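Local coordinates for prophage MuSo2, 43 kDa tail protein (Shewanella oneidensis, PDB 3CDD) that probably forms part of the baseplate hub of a Mu-like phage tail, assembling as a trimer of identical chains, at residues E5-K10 / C63-G68; Q17-I22 / L37-K42; G23-L28 / S322-E327; K51-P56 / I89-S94. One frame throughout, in Å; residues are numbered along the deposited sequence. Where two conformers were deposited one is given.

Contact 1 (E5-K10 / C63-G68); sequences EEIVLK and CTVDIG
With CG of Leu9 anti to its backbone N (chi1 179°) and SG of Cys63 anti to its own (chi1 -164°), chi2 of Leu9 (132°) then sets CD1 3.5 Å from Cys63 SG. They belong to an antiparallel strand pair, 7-10 with 63-67, in the GpP-like N-terminal domain of the phage-barrel clan. Leu9 with Val65 and Ile7 with Ile67 are non-hydrogen-bonded pairs that build one apolar face, where Ile7 CG2 also reaches diagonally to Val65 CG1 at 3.7 Å. The hydrogen-bonded pairs Val8-Asp66 and Lys10-Thr64 supply the more polar face, each with two backbone bonds, and Gly68 N adds a fifth to Glu6 O at 3.0 Å. At the Gly68 end of the ladder the Glu5 side chain crosses that of Ile67 at about a right angle, OE1 of Glu5 coming within 3.3 Å of Ile67 CG1 while also salt-bridged to Arg291. Asp66 is engaged through OD1 by Arg71; Lys10 NZ stays 4.5 Å from Asp66 OD2, too far for a salt bridge. Between the strands on this polar face, a water is hydrogen-bonded to Thr64 OG1 at 2.7 Å.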
loop_
_atom_site.group_PDB
_atom_site.type_symbol
_atom_site.label_atom_id
_atom_site.label_comp_id
_atom_site.label_asym_id
_atom_site.label_seq_id
_atom_site.Cartn_x
_atom_site.Cartn_y
_atom_site.Cartn_z
ATOM N N GLU A 5 -3.259 10.449 38.593
ATOM C CA GLU A 5 -1.978 10.869 38.018
ATOM C C GLU A 5 -2.241 11.513 36.675
ATOM O O GLU A 5 -3.009 10.992 35.882
ATOM C CB GLU A 5 -1.079 9.655 37.769
ATOM C CG GLU A 5 -0.420 9.063 38.991
ATOM C CD GLU A 5 0.630 8.009 38.636
ATOM O OE1 GLU A 5 0.531 7.363 37.564
ATOM O OE2 GLU A 5 1.560 7.816 39.444
ATOM N N GLU A 6 -1.611 12.648 36.417
ATOM C CA GLU A 6 -1.811 13.313 35.136
ATOM C C GLU A 6 -0.688 12.980 34.166
ATOM O O GLU A 6 0.433 12.632 34.579
ATOM C CB GLU A 6 -1.994 14.833 35.318
ATOM C CG GLU A 6 -0.726 15.658 35.307
ATOM C CD GLU A 6 -0.871 16.966 36.097
ATOM O OE1 GLU A 6 -2.021 17.472 36.217
ATOM O OE2 GLU A 6 0.172 17.475 36.598
ATOM N N ILE A 7 -1.012 13.079 32.875
ATOM C CA ILE A 7 -0.049 12.842 31.812
ATOM C C ILE A 7 0.429 14.166 31.182
ATOM O O ILE A 7 -0.380 14.943 30.657
ATOM C CB ILE A 7 -0.613 11.865 30.753
ATOM C CG1 ILE A 7 -0.843 10.485 31.393
ATOM C CG2 ILE A 7 0.356 11.754 29.573
ATOM C CD1 ILE A 7 -2.014 9.693 30.835
ATOM N N VAL A 8 1.743 14.400 31.227
ATOM C CA VAL A 8 2.304 15.697 30.838
ATOM C C VAL A 8 3.375 15.572 29.745
ATOM O O VAL A 8 4.310 14.767 29.837
ATOM C CB VAL A 8 2.848 16.542 32.080
ATOM C CG1 VAL A 8 1.823 16.617 33.236
ATOM C CG2 VAL A 8 4.168 15.996 32.607
ATOM N N LEU A 9 3.204 16.351 28.690
ATOM C CA LEU A 9 4.249 16.538 27.710
ATOM C C LEU A 9 4.989 17.825 28.043
ATOM O O LEU A 9 4.370 18.899 28.200
ATOM C CB LEU A 9 3.670 16.624 26.299
ATOM C CG LEU A 9 4.705 16.838 25.189
ATOM C CD1 LEU A 9 4.483 15.855 24.038
ATOM C CD2 LEU A 9 4.717 18.273 24.697
ATOM N N LYS A 10 6.313 17.708 28.136
ATOM C CA LYS A 10 7.195 18.858 28.309
ATOM C C LYS A 10 8.015 19.035 27.023
ATOM O O LYS A 10 8.622 18.090 26.534
ATOM C CB LYS A 10 8.121 18.654 29.511
ATOM C CG LYS A 10 7.404 18.567 30.877
ATOM C CD LYS A 10 8.419 18.595 32.035
ATOM C CE LYS A 10 7.768 18.256 33.368
ATOM N NZ LYS A 10 8.755 18.201 34.502
ATOM N N CYS A 63 11.652 16.502 23.800
ATOM C CA CYS A 63 10.312 16.189 24.228
ATOM C C CYS A 63 10.329 15.072 25.290
ATOM O O CYS A 63 11.072 14.094 25.150
ATOM C CB CYS A 63 9.575 15.672 22.989
ATOM S SG CYS A 63 7.873 15.665 23.194
ATOM N N THR A 64 9.508 15.205 26.334
ATOM C CA THR A 64 9.253 14.089 27.271
ATOM C C THR A 64 7.773 13.932 27.587
ATOM O O THR A 64 7.027 14.918 27.659
ATOM C CB THR A 64 10.038 14.202 28.613
ATOM O OG1 THR A 64 9.541 15.304 29.388
ATOM C CG2 THR A 64 11.542 14.368 28.374
ATOM N N VAL A 65 7.339 12.689 27.766
ATOM C CA VAL A 65 6.009 12.438 28.289
ATOM C C VAL A 65 6.144 11.699 29.605
ATOM O O VAL A 65 6.839 10.679 29.677
ATOM C CB VAL A 65 5.094 11.680 27.321
ATOM C CG1 VAL A 65 3.723 11.456 27.978
ATOM C CG2 VAL A 65 4.961 12.460 25.951
ATOM N N ASP A 66 5.488 12.254 30.631
ATOM C CA ASP A 66 5.452 11.704 31.995
ATOM C C ASP A 66 4.011 11.409 32.468
ATOM O O ASP A 66 3.053 12.115 32.104
ATOM C CB ASP A 66 6.099 12.689 32.976
ATOM C CG ASP A 66 7.574 12.960 32.674
ATOM O OD1 ASP A 66 8.290 12.067 32.193
ATOM O OD2 ASP A 66 8.022 14.092 32.931
ATOM N N ILE A 67 3.873 10.355 33.264
ATOM C CA ILE A 67 2.630 10.055 33.967
ATOM C C ILE A 67 2.948 10.088 35.460
ATOM O O ILE A 67 3.769 9.307 35.936
ATOM C CB ILE A 67 2.011 8.670 33.582
ATOM C CG1 ILE A 67 0.747 8.405 34.428
ATOM C CG2 ILE A 67 3.041 7.530 33.740
ATOM C CD1 ILE A 67 -0.136 7.252 33.937
ATOM N N GLY A 68 2.322 11.009 36.186
ATOM C CA GLY A 68 2.580 11.164 37.626
ATOM C C GLY A 68 4.029 11.501 37.943
ATOM O O GLY A 68 4.547 11.134 38.998
HETATM O O HOH W 1 7.195 15.369 30.812
#

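Contact 2 (Q17-I22 / L37-K42); sequences QGWTKI and LEMTYK
A classic beta bulge, in which Thr20 and Lys21 together face Glu38, lies at the start of strand 21-27 in its hairpin with strand 34-42. Both backbone nitrogens converge on one carbonyl: Thr20 N reaches Glu38 O at 2.8 Å in the carbonyl plane, whereas Lys21 N, at 3.1 Å from the same Glu38 O, is tilted 26° from that plane. Thr20 also uses its side chain, since chi1 of 52° sets OG1 between the backbone N and the carbonyl carbon, where it accepts a bond from Thr40 N at 3.0 Å. Beside the bulge the Trp19 indole is sandwiched. Leu37 CD2 sits almost directly over its five-membered ring, 3.5 Å from the centroid, and Leu37 CB lies on the same face nearer the rim. From the opposite face Met39, a selenomethionine, bends at chi3 (-70°) and places CE over the six-membered ring, 3.6 Å from its centroid; these CH-pi contacts fix the indole from both sides. On the other side of the hairpin Lys21 and Glu38 form a long salt bridge, NZ to OE1 3.6 Å, and a water accepts from Lys21 NZ and donates to Glu38 OE2. Trp19 NE1 is satisfied by Tyr16 O. Strand 7-11 packs against the indole side through Leu9, touching Trp19 and Leu37, while strand 34-42 continues the sheet to strand 88-97 through the backbone pairs of Leu37, Met39 and Tyr41 with Val93, Ile91 and Ile89.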
loop_
_atom_site.group_PDB
_atom_site.type_symbol
_atom_site.label_atom_id
_atom_site.label_comp_id
_atom_site.label_asym_id
_atom_site.label_seq_id
_atom_site.Cartn_x
_atom_site.Cartn_y
_atom_site.Cartn_z
ATOM N N GLN A 17 -0.618 19.730 29.319
ATOM C CA GLN A 17 -1.474 18.738 29.925
ATOM C C GLN A 17 -2.878 19.031 29.428
ATOM O O GLN A 17 -3.184 20.160 29.037
ATOM C CB GLN A 17 -1.397 18.839 31.459
ATOM C CG GLN A 17 -2.051 17.678 32.207
ATOM C CD GLN A 17 -3.530 17.927 32.543
ATOM O OE1 GLN A 17 -3.999 19.074 32.584
ATOM N NE2 GLN A 17 -4.265 16.845 32.785
ATOM N N GLY A 18 -3.731 18.019 29.435
ATOM C CA GLY A 18 -5.128 18.214 29.078
ATOM C C GLY A 18 -5.409 17.753 27.671
ATOM O O GLY A 18 -6.415 18.143 27.075
ATOM N N TRP A 19 -4.514 16.918 27.146
ATOM C CA TRP A 19 -4.659 16.322 25.826
ATOM C C TRP A 19 -5.958 15.538 25.758
ATOM O O TRP A 19 -6.421 15.002 26.776
ATOM C CB TRP A 19 -3.456 15.419 25.525
ATOM C CG TRP A 19 -2.137 16.178 25.527
ATOM C CD1 TRP A 19 -1.271 16.325 26.582
ATOM C CD2 TRP A 19 -1.565 16.923 24.435
ATOM N NE1 TRP A 19 -0.185 17.100 26.208
ATOM C CE2 TRP A 19 -0.341 17.473 24.894
ATOM C CE3 TRP A 19 -1.967 17.176 23.113
ATOM C CZ2 TRP A 19 0.483 18.263 24.074
ATOM C CZ3 TRP A 19 -1.143 17.958 22.294
ATOM C CH2 TRP A 19 0.067 18.489 22.781
ATOM N N THR A 20 -6.557 15.502 24.572
ATOM C CA THR A 20 -7.830 14.837 24.378
ATOM C C THR A 20 -7.636 13.426 23.800
ATOM O O THR A 20 -8.531 12.594 23.914
ATOM C CB THR A 20 -8.804 15.658 23.471
ATOM O OG1 THR A 20 -8.147 16.016 22.256
ATOM C CG2 THR A 20 -9.307 16.917 24.177
ATOM N N LYS A 21 -6.467 13.179 23.196
ATOM C CA LYS A 21 -6.101 11.845 22.726
ATOM C C LYS A 21 -4.584 11.631 22.819
ATOM O O LYS A 21 -3.799 12.452 22.334
ATOM C CB LYS A 21 -6.597 11.622 21.293
ATOM C CG LYS A 21 -6.633 10.160 20.839
ATOM C CD LYS A 21 -7.164 10.077 19.401
ATOM C CE LYS A 21 -6.172 10.697 18.403
ATOM N NZ LYS A 21 -6.662 10.594 16.973
ATOM N N ILE A 22 -4.173 10.540 23.465
ATOM C CA ILE A 22 -2.746 10.222 23.670
ATOM C C ILE A 22 -2.544 8.782 23.235
ATOM O O ILE A 22 -3.348 7.920 23.609
ATOM C CB ILE A 22 -2.370 10.368 25.169
ATOM C CG1 ILE A 22 -2.686 11.784 25.655
ATOM C CG2 ILE A 22 -0.859 9.957 25.446
ATOM C CD1 ILE A 22 -2.511 12.007 27.149
ATOM N N LEU A 37 0.125 12.936 20.346
ATOM C CA LEU A 37 -0.716 13.665 21.275
ATOM C C LEU A 37 -1.540 14.669 20.523
ATOM O O LEU A 37 -1.018 15.375 19.641
ATOM C CB LEU A 37 0.102 14.340 22.369
ATOM C CG LEU A 37 0.679 13.329 23.354
ATOM C CD1 LEU A 37 2.101 12.976 22.936
ATOM C CD2 LEU A 37 0.667 13.849 24.773
ATOM N N GLU A 38 -2.829 14.696 20.838
ATOM C CA GLU A 38 -3.757 15.582 20.181
ATOM C C GLU A 38 -4.651 16.297 21.201
ATOM O O GLU A 38 -5.073 15.707 22.203
ATOM C CB GLU A 38 -4.593 14.789 19.189
ATOM C CG GLU A 38 -5.593 15.609 18.423
ATOM C CD GLU A 38 -6.415 14.738 17.500
ATOM O OE1 GLU A 38 -7.309 14.005 17.994
ATOM O OE2 GLU A 38 -6.143 14.765 16.285
HETATM N N MSE A 39 -4.923 17.574 20.930
HETATM C CA MSE A 39 -5.849 18.386 21.735
HETATM C C MSE A 39 -6.843 19.039 20.783
HETATM O O MSE A 39 -6.454 19.853 19.946
HETATM C CB MSE A 39 -5.065 19.452 22.511
HETATM C CG MSE A 39 -5.641 19.862 23.879
HETATM SE SE MSE A 39 -4.479 21.243 24.654
HETATM C CE MSE A 39 -2.851 20.284 25.115
ATOM N N THR A 40 -8.114 18.678 20.909
ATOM C CA THR A 40 -9.209 19.205 20.060
ATOM C C THR A 40 -10.185 20.084 20.848
ATOM O O THR A 40 -10.864 19.621 21.773
ATOM C CB THR A 40 -9.973 18.052 19.358
ATOM O OG1 THR A 40 -9.044 17.246 18.632
ATOM C CG2 THR A 40 -11.072 18.558 18.409
ATOM N N TYR A 41 -10.218 21.365 20.511
ATOM C CA TYR A 41 -11.194 22.265 21.097
ATOM C C TYR A 41 -12.316 22.558 20.105
ATOM O O TYR A 41 -12.064 22.728 18.921
ATOM C CB TYR A 41 -10.539 23.564 21.553
ATOM C CG TYR A 41 -9.835 23.495 22.878
ATOM C CD1 TYR A 41 -8.559 22.952 22.981
ATOM C CD2 TYR A 41 -10.437 23.998 24.042
ATOM C CE1 TYR A 41 -7.883 22.900 24.220
ATOM C CE2 TYR A 41 -9.779 23.949 25.284
ATOM C CZ TYR A 41 -8.494 23.394 25.350
ATOM O OH TYR A 41 -7.821 23.326 26.554
ATOM N N LYS A 42 -13.545 22.598 20.616
ATOM C CA LYS A 42 -14.720 23.052 19.874
ATOM C C LYS A 42 -15.224 24.407 20.421
ATOM O O LYS A 42 -15.415 24.566 21.632
ATOM C CB LYS A 42 -15.849 22.024 19.963
ATOM C CG LYS A 42 -15.612 20.714 19.231
ATOM C CD LYS A 42 -15.434 20.877 17.713
ATOM C CE LYS A 42 -16.670 21.447 17.053
ATOM N NZ LYS A 42 -16.431 21.792 15.601
HETATM O O HOH W 2 -8.673 14.785 20.227
HETATM O O HOH W 3 -4.595 12.663 15.632
#

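Contact 3 (G23-L28 / S322-E327); sequences GITRSL and SILFSE
Ile24 N donates to Phe325 O at 2.7 Å, the shortest bond of an antiparallel ladder between strands 23-27 and 322-327, and Phe325 N returns a bond to Ile24 O. The next hydrogen-bonded pair repeats this reciprocity: Arg26 N reaches Ile323 O at 3.0 Å, and Ile323 N reaches Arg26 O at 2.8 Å. Close to that last acceptor, Ser322 OG lies 3.2 Å from Arg26 O. On the face carrying Ile24, Arg26, Ile323 and Phe325, the aromatic ring is the centrepiece. Ile323 CG2 rests over the centre of one ring face of Phe325, while Arg26 approaches the rim: its CG is 4.0 Å from Phe325 CE1, near the ring plane. The arginine then bends at chi3 (58°), which places NE, and its guanidinium ends nearly coplanar with the ring, 14° apart, so this is aliphatic edge contact and not a stacked cation. The guanidinium is taken up by Asn300 through NH2, and the ring of Phe325 meets that of Trp290. The other face, with Thr25, Ser27, Ser322 and Leu324, is more polar: Thr25 OG1 is 3.7 Å from Leu324 CD1, and Ser27 CB lies 3.6 Å from Ser322 OG. Strand 21-27 belongs to the N-terminal family region and strand 317-328 to the GpP fourth-domain region, far apart in sequence. Their union rests chiefly on the four main-chain bonds, with the ring and the aliphatic part of Arg26 making an apolar seam whose charged end is directed to a separate polar partner.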
loop_
_atom_site.group_PDB
_atom_site.type_symbol
_atom_site.label_atom_id
_atom_site.label_comp_id
_atom_site.label_asym_id
_atom_site.label_seq_id
_atom_site.Cartn_x
_atom_site.Cartn_y
_atom_site.Cartn_z
ATOM N N GLY A 23 -1.516 8.519 22.418
ATOM C CA GLY A 23 -1.102 7.154 22.086
ATOM C C GLY A 23 0.411 7.064 22.213
ATOM O O GLY A 23 1.131 7.851 21.602
ATOM N N ILE A 24 0.928 6.157 23.043
ATOM C CA ILE A 24 2.399 5.992 23.109
ATOM C C ILE A 24 2.728 4.513 22.920
ATOM O O ILE A 24 2.170 3.657 23.617
ATOM C CB ILE A 24 3.006 6.551 24.419
ATOM C CG1 ILE A 24 2.882 8.068 24.477
ATOM C CG2 ILE A 24 4.500 6.189 24.541
ATOM C CD1 ILE A 24 2.964 8.667 25.925
ATOM N N THR A 25 3.573 4.204 21.944
ATOM C CA THR A 25 4.044 2.836 21.784
ATOM C C THR A 25 5.453 2.676 22.348
ATOM O O THR A 25 6.349 3.472 22.056
ATOM C CB THR A 25 3.984 2.369 20.302
ATOM O OG1 THR A 25 2.645 2.473 19.846
ATOM C CG2 THR A 25 4.394 0.884 20.165
ATOM N N ARG A 26 5.615 1.663 23.190
ATOM C CA ARG A 26 6.920 1.099 23.499
ATOM C C ARG A 26 6.981 -0.299 22.863
ATOM O O ARG A 26 6.025 -1.086 22.961
ATOM C CB ARG A 26 7.131 1.025 25.018
ATOM C CG ARG A 26 7.041 2.412 25.723
ATOM C CD ARG A 26 7.750 2.476 27.086
ATOM N NE ARG A 26 9.166 2.146 26.974
ATOM C CZ ARG A 26 9.787 1.214 27.693
ATOM N NH1 ARG A 26 11.079 0.985 27.491
ATOM N NH2 ARG A 26 9.128 0.525 28.636
ATOM N N SER A 27 8.093 -0.620 22.225
ATOM C CA SER A 27 8.175 -1.881 21.486
ATOM C C SER A 27 9.562 -2.486 21.456
ATOM O O SER A 27 10.549 -1.769 21.373
ATOM C CB SER A 27 7.722 -1.671 20.055
ATOM O OG SER A 27 7.811 -2.896 19.363
ATOM N N LEU A 28 9.634 -3.807 21.491
ATOM C CA LEU A 28 10.904 -4.524 21.323
ATOM C C LEU A 28 11.242 -4.781 19.857
ATOM O O LEU A 28 12.363 -5.187 19.545
ATOM C CB LEU A 28 10.868 -5.875 22.044
ATOM C CG LEU A 28 11.180 -6.054 23.530
ATOM C CD1 LEU A 28 11.068 -7.549 23.848
ATOM C CD2 LEU A 28 12.573 -5.526 23.909
ATOM N N SER A 322 5.381 -5.584 23.076
ATOM C CA SER A 322 5.015 -4.228 22.755
ATOM C C SER A 322 3.899 -3.763 23.651
ATOM O O SER A 322 3.104 -4.572 24.097
ATOM C CB SER A 322 4.524 -4.200 21.313
ATOM O OG SER A 322 4.436 -2.873 20.880
ATOM N N ILE A 323 3.801 -2.456 23.861
ATOM C CA ILE A 323 2.707 -1.897 24.619
ATOM C C ILE A 323 2.210 -0.668 23.913
ATOM O O ILE A 323 3.017 0.195 23.563
ATOM C CB ILE A 323 3.148 -1.494 26.081
ATOM C CG1 ILE A 323 3.651 -2.706 26.844
ATOM C CG2 ILE A 323 1.975 -0.947 26.849
ATOM C CD1 ILE A 323 4.525 -2.307 28.050
ATOM N N LEU A 324 0.894 -0.570 23.689
ATOM C CA LEU A 324 0.315 0.737 23.351
ATOM C C LEU A 324 -0.394 1.342 24.576
ATOM O O LEU A 324 -1.389 0.796 25.073
ATOM C CB LEU A 324 -0.618 0.653 22.130
ATOM C CG LEU A 324 -1.457 1.908 21.822
ATOM C CD1 LEU A 324 -0.593 3.124 21.470
ATOM C CD2 LEU A 324 -2.425 1.552 20.636
ATOM N N PHE A 325 0.157 2.442 25.081
ATOM C CA PHE A 325 -0.445 3.172 26.160
ATOM C C PHE A 325 -1.346 4.230 25.534
ATOM O O PHE A 325 -0.871 5.094 24.797
ATOM C CB PHE A 325 0.607 3.916 26.973
ATOM C CG PHE A 325 1.553 3.039 27.748
ATOM C CD1 PHE A 325 2.857 2.848 27.297
ATOM C CD2 PHE A 325 1.168 2.474 28.972
ATOM C CE1 PHE A 325 3.768 2.044 28.032
ATOM C CE2 PHE A 325 2.075 1.684 29.738
ATOM C CZ PHE A 325 3.374 1.477 29.263
ATOM N N SER A 326 -2.634 4.196 25.840
ATOM C CA SER A 326 -3.525 5.189 25.250
ATOM C C SER A 326 -4.431 5.857 26.272
ATOM O O SER A 326 -4.735 5.273 27.309
ATOM C CB SER A 326 -4.358 4.550 24.135
ATOM O OG SER A 326 -5.296 3.633 24.691
ATOM N N GLU A 327 -4.883 7.065 25.946
ATOM C CA GLU A 327 -5.906 7.783 26.719
ATOM C C GLU A 327 -6.817 8.555 25.776
ATOM O O GLU A 327 -6.348 9.182 24.836
ATOM C CB GLU A 327 -5.267 8.756 27.732
ATOM C CG GLU A 327 -6.238 9.298 28.825
ATOM C CD GLU A 327 -5.634 10.421 29.671
ATOM O OE1 GLU A 327 -5.181 11.438 29.097
ATOM O OE2 GLU A 327 -5.631 10.305 30.922
#

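Contact 4 (K51-P56 / I89-S94); sequences KAFIEP and ITISVS
Ile89 reaches from strand 89-94 into the loop 51-56, and nearly every atom of its side chain finds a partner there. Its CB already lies 3.8 Å from Phe53 CE1. The CG2 branch goes closer, to 3.5 Å from Phe53 CE1 and 4.0 Å from Phe53 CZ, the two side chains sliding past each other in opposite directions. The other branch leaves with CG1 anti to the carbonyl carbon (chi1 -59°), and an extended chi2 of 170° carries CD1 to the loop backbone, 3.8 Å from Lys51 O. Two residues on, Ile91 continues the apolar seam: its CG1 stands at the edge of the Phe53 ring, 4.3 Å from CZ, and its CD1 meets Ile54 tip to tip. That last approach, Ile91 CD1 to Ile54 CD1 at 3.5 Å, is tighter than usual van der Waals contact. The side-chain contacts are apolar, isoleucine branches against a ring and a second isoleucine, with the Lys51 carbonyl beside Ile89 CD1. The loop runs between strands 34-42 and 62-67 and lies over strand 88-97, which is flanked in the sheet by strands 34-42 and 70-84. Tyr41 of the former meets the Phe53 ring, Trp80 of the latter touches Ile91 and Pro56, and Ile311 of the second subunit packs on Ala52 and Ile89, so the contact itself forms part of a subunit interface.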
loop_
_atom_site.group_PDB
_atom_site.type_symbol
_atom_site.label_atom_id
_atom_site.label_comp_id
_atom_site.label_asym_id
_atom_site.label_seq_id
_atom_site.Cartn_x
_atom_site.Cartn_y
_atom_site.Cartn_z
ATOM N N LYS A 51 -9.601 32.728 18.410
ATOM C CA LYS A 51 -9.412 32.188 19.767
ATOM C C LYS A 51 -8.266 31.182 19.884
ATOM O O LYS A 51 -8.339 30.236 20.686
ATOM C CB LYS A 51 -10.735 31.591 20.305
ATOM C CG LYS A 51 -11.796 32.658 20.628
ATOM C CD LYS A 51 -12.984 32.147 21.410
ATOM C CE LYS A 51 -13.697 33.330 22.076
ATOM N NZ LYS A 51 -15.116 33.044 22.501
ATOM N N ALA A 52 -7.212 31.395 19.084
ATOM C CA ALA A 52 -5.951 30.654 19.204
ATOM C C ALA A 52 -5.444 30.698 20.649
ATOM O O ALA A 52 -5.485 31.746 21.286
ATOM C CB ALA A 52 -4.899 31.225 18.245
ATOM N N PHE A 53 -4.972 29.556 21.148
ATOM C CA PHE A 53 -4.723 29.377 22.585
ATOM C C PHE A 53 -3.257 29.114 22.944
ATOM O O PHE A 53 -2.687 29.847 23.750
ATOM C CB PHE A 53 -5.663 28.305 23.200
ATOM C CG PHE A 53 -5.669 26.985 22.462
ATOM C CD1 PHE A 53 -6.659 26.706 21.526
ATOM C CD2 PHE A 53 -4.697 26.013 22.721
ATOM C CE1 PHE A 53 -6.675 25.485 20.851
ATOM C CE2 PHE A 53 -4.694 24.788 22.050
ATOM C CZ PHE A 53 -5.684 24.518 21.113
ATOM N N ILE A 54 -2.647 28.085 22.356
ATOM C CA ILE A 54 -1.215 27.831 22.589
ATOM C C ILE A 54 -0.340 28.221 21.414
ATOM O O ILE A 54 -0.758 28.171 20.253
ATOM C CB ILE A 54 -0.878 26.359 22.979
ATOM C CG1 ILE A 54 -1.140 25.393 21.820
ATOM C CG2 ILE A 54 -1.615 25.933 24.253
ATOM C CD1 ILE A 54 -0.000 24.438 21.585
ATOM N N GLU A 55 0.887 28.612 21.742
ATOM C CA GLU A 55 1.926 28.847 20.757
ATOM C C GLU A 55 2.342 27.478 20.213
ATOM O O GLU A 55 2.394 26.514 20.974
ATOM C CB GLU A 55 3.100 29.573 21.427
ATOM C CG GLU A 55 4.337 29.718 20.576
ATOM C CD GLU A 55 5.096 30.980 20.887
ATOM O OE1 GLU A 55 4.568 32.075 20.565
ATOM O OE2 GLU A 55 6.215 30.879 21.447
ATOM N N PRO A 56 2.579 27.377 18.894
ATOM C CA PRO A 56 2.986 26.090 18.328
ATOM C C PRO A 56 4.081 25.338 19.110
ATOM O O PRO A 56 4.920 25.950 19.756
ATOM C CB PRO A 56 3.488 26.467 16.934
ATOM C CG PRO A 56 2.669 27.664 16.553
ATOM C CD PRO A 56 2.435 28.415 17.850
ATOM N N ILE A 89 -10.415 23.902 16.789
ATOM C CA ILE A 89 -8.953 23.998 16.705
ATOM C C ILE A 89 -8.383 22.677 17.212
ATOM O O ILE A 89 -8.673 22.249 18.342
ATOM C CB ILE A 89 -8.344 25.184 17.499
ATOM C CG1 ILE A 89 -8.897 26.517 17.000
ATOM C CG2 ILE A 89 -6.799 25.190 17.364
ATOM C CD1 ILE A 89 -8.534 27.742 17.884
ATOM N N THR A 90 -7.596 22.027 16.362
ATOM C CA THR A 90 -6.956 20.770 16.705
ATOM C C THR A 90 -5.467 20.966 16.535
ATOM O O THR A 90 -5.004 21.360 15.453
ATOM C CB THR A 90 -7.407 19.649 15.757
ATOM O OG1 THR A 90 -8.837 19.612 15.720
ATOM C CG2 THR A 90 -6.875 18.296 16.189
ATOM N N ILE A 91 -4.722 20.720 17.607
ATOM C CA ILE A 91 -3.261 20.671 17.525
ATOM C C ILE A 91 -2.804 19.271 17.909
ATOM O O ILE A 91 -3.360 18.655 18.796
ATOM C CB ILE A 91 -2.574 21.701 18.440
ATOM C CG1 ILE A 91 -2.941 21.457 19.911
ATOM C CG2 ILE A 91 -2.940 23.139 18.037
ATOM C CD1 ILE A 91 -1.750 21.531 20.839
ATOM N N SER A 92 -1.846 18.729 17.183
ATOM C CA SER A 92 -1.254 17.469 17.585
ATOM C C SER A 92 0.203 17.468 17.207
ATOM O O SER A 92 0.621 18.169 16.262
ATOM C CB SER A 92 -2.021 16.234 17.048
ATOM O OG SER A 92 -1.837 15.952 15.679
ATOM N N VAL A 93 0.984 16.746 18.008
ATOM C CA VAL A 93 2.370 16.440 17.691
ATOM C C VAL A 93 2.523 14.919 17.615
ATOM O O VAL A 93 1.752 14.149 18.234
ATOM C CB VAL A 93 3.349 17.004 18.750
ATOM C CG1 VAL A 93 3.442 18.530 18.646
ATOM C CG2 VAL A 93 2.935 16.577 20.167
ATOM N N SER A 94 3.502 14.500 16.829
ATOM C CA SER A 94 3.912 13.106 16.721
ATOM C C SER A 94 5.429 13.069 16.816
ATOM O O SER A 94 6.084 14.081 16.560
ATOM C CB SER A 94 3.473 12.547 15.372
ATOM O OG SER A 94 3.503 11.136 15.362
#

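How the contacts relate
From the N terminus, 5-10 waits until 63-68 to close contact 1, and within that span the hairpin of contact 2 opens and closes completely. Contact 3 begins at 23-28, between the two segments of contact 2, and closes only at 322-327, so it crosses both contacts 1 and 2. Contact 4 starts at 51-56, after contact 2 has closed, crosses contact 1 and falls wholly within the long span of contact 3. Contacts 2 and 3 share strand 21-27, while strands 34-42 and 88-97 join contacts 2 and 4 edge to edge. Contacts 1, 2 and 4 thus knit the N-terminal domain together; contact 3 couples it to the fourth-domain region.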